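PDB 6TKX: carbohydrate esterase, which probably hydrolyses ester bonds on xylan, removing both feruloyl and acetyl groups as a bifunctional alpha/beta-hydrolase-fold esterase. Local coordinates for residues S16-N21 and D35-K40. Numbering follows the deposited sequence.
Sequences STSWTN and DIYLPK
W19 lays the benzo edge of its indole against L38: CZ3 stands 3.5 Å from L38 CD1, with the leucine methyl close to the ring plane. CG of W19 sits anti to its own carbonyl carbon (chi1 -63°), which swings the ring over the neighbouring strand, and CE3 also meets I36 CG2 at 3.8 Å. T17 completes this face, its CB packing on the same L38 methyl, while Y115 meets the indole edge-to-face. The two strands run antiparallel as the arms of a hairpin. W19 and I36 form a hydrogen-bonded pair, joined by N-H...O bonds in both directions; L38 N adds a bond to T17 O. On the other face S18 CB rests against Y37 CD1.

Both ends are closed by polar groups. At one, S16 N donates a hydrogen bond to L38 O at 2.9 Å, and S16 OG donates to P39 O at 2.8 Å while accepting a bond from T17 OG1. With an alanine here, P39 O would probably lose the hydroxyl bond and keep, from this strand, the weak one from S16 N, and the T17 hydroxyl would lose its acceptor on S16. At the other end N21 N points almost straight at D35 OD1 (2.8 Å, 175° at the hydrogen), and K63 bridges to D35 OD2 and N21 OD1.

Strand 33-39 pairs in turn with strand 80-84, so the hairpin puts strand 15-23 at the margin of the main alpha/beta-hydrolase sheet. The chemistry implies a margin held by backbone bonds, an apolar face of indole, leucine and isoleucine, and a carboxylate whose charge the lysine probably balances.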
# COMPACT_ATOMS: atom_id res chain seq x y z
N SER A 16 -12.53 14.04 -13.57
CA SER A 16 -13.69 14.93 -13.54
C SER A 16 -13.88 15.58 -12.17
O SER A 16 -14.43 16.68 -12.08
CB SER A 16 -14.95 14.16 -13.91
OG SER A 16 -15.28 13.21 -12.90
N THR A 17 -13.42 14.93 -11.10
CA THR A 17 -13.81 15.35 -9.78
C THR A 17 -12.69 15.06 -8.81
O THR A 17 -12.07 14.01 -8.88
CB THR A 17 -15.09 14.61 -9.36
OG1 THR A 17 -16.00 14.63 -10.46
CG2 THR A 17 -15.71 15.26 -8.15
N SER A 18 -12.50 15.97 -7.87
CA SER A 18 -11.32 16.00 -7.02
C SER A 18 -11.80 16.50 -5.66
O SER A 18 -12.50 17.51 -5.60
CB SER A 18 -10.25 16.91 -7.67
OG SER A 18 -9.72 17.90 -6.80
N TRP A 19 -11.50 15.74 -4.60
CA TRP A 19 -11.63 16.21 -3.21
C TRP A 19 -10.26 16.04 -2.55
O TRP A 19 -9.74 14.92 -2.49
CB TRP A 19 -12.67 15.43 -2.39
CG TRP A 19 -14.13 15.45 -2.77
CD1 TRP A 19 -15.12 16.23 -2.21
CD2 TRP A 19 -14.80 14.62 -3.74
NE1 TRP A 19 -16.32 15.94 -2.77
CE2 TRP A 19 -16.17 14.96 -3.71
CE3 TRP A 19 -14.36 13.63 -4.64
CZ2 TRP A 19 -17.11 14.36 -4.54
CZ3 TRP A 19 -15.31 13.03 -5.48
CH2 TRP A 19 -16.67 13.39 -5.42
N THR A 20 -9.69 17.12 -2.03
CA THR A 20 -8.34 17.05 -1.49
C THR A 20 -8.34 17.40 -0.01
O THR A 20 -9.17 18.18 0.47
CB THR A 20 -7.31 17.98 -2.23
OG1 THR A 20 -7.66 19.37 -2.10
CG2 THR A 20 -7.21 17.61 -3.70
N ASN A 21 -7.40 16.78 0.68
CA ASN A 21 -7.17 16.95 2.11
C ASN A 21 -8.43 16.70 2.91
O ASN A 21 -8.80 17.47 3.80
CB ASN A 21 -6.57 18.31 2.39
CG ASN A 21 -5.19 18.46 1.77
OD1 ASN A 21 -4.25 17.71 2.11
ND2 ASN A 21 -5.06 19.40 0.85
N ASP A 35 -6.77 12.14 -0.54
CA ASP A 35 -7.32 12.82 -1.71
C ASP A 35 -8.06 11.80 -2.56
O ASP A 35 -7.69 10.62 -2.56
CB ASP A 35 -6.21 13.51 -2.55
CG ASP A 35 -5.31 14.43 -1.73
OD1 ASP A 35 -5.81 15.09 -0.81
OD2 ASP A 35 -4.08 14.47 -2.00
N ILE A 36 -9.10 12.24 -3.27
CA ILE A 36 -10.00 11.38 -4.04
C ILE A 36 -10.17 11.97 -5.42
O ILE A 36 -10.44 13.17 -5.55
CB ILE A 36 -11.38 11.23 -3.35
CG1 ILE A 36 -11.20 10.57 -1.98
CG2 ILE A 36 -12.32 10.44 -4.25
CD1 ILE A 36 -12.46 10.43 -1.16
N TYR A 37 -10.07 11.13 -6.44
CA TYR A 37 -10.23 11.56 -7.83
C TYR A 37 -11.14 10.58 -8.56
O TYR A 37 -10.96 9.37 -8.46
CB TYR A 37 -8.89 11.65 -8.56
CG TYR A 37 -7.88 12.53 -7.87
CD1 TYR A 37 -7.80 13.88 -8.17
CD2 TYR A 37 -7.01 12.02 -6.89
CE1 TYR A 37 -6.90 14.71 -7.54
CE2 TYR A 37 -6.08 12.85 -6.26
CZ TYR A 37 -6.04 14.21 -6.60
OH TYR A 37 -5.16 15.10 -6.03
N LEU A 38 -12.11 11.12 -9.31
CA LEU A 38 -12.93 10.27 -10.15
C LEU A 38 -12.54 10.46 -11.61
O LEU A 38 -12.17 11.57 -12.01
CB LEU A 38 -14.43 10.57 -9.95
CG LEU A 38 -14.83 10.69 -8.47
CD1 LEU A 38 -16.29 11.12 -8.28
CD2 LEU A 38 -14.53 9.37 -7.73
N PRO A 39 -12.60 9.42 -12.42
CA PRO A 39 -12.13 9.54 -13.80
C PRO A 39 -12.81 10.65 -14.59
O PRO A 39 -13.89 11.15 -14.24
CB PRO A 39 -12.45 8.16 -14.40
CG PRO A 39 -12.43 7.23 -13.26
CD PRO A 39 -12.85 8.02 -12.03
N LYS A 40 -12.14 11.03 -15.69
CA LYS A 40 -12.74 11.92 -16.68
C LYS A 40 -13.98 11.29 -17.28
O LYS A 40 -15.08 11.84 -17.19
CB LYS A 40 -11.71 12.27 -17.77
CG LYS A 40 -12.18 13.31 -18.82
CD LYS A 40 -11.03 13.86 -19.67
CE LYS A 40 -11.49 14.46 -21.02
NZ LYS A 40 -12.04 15.83 -20.89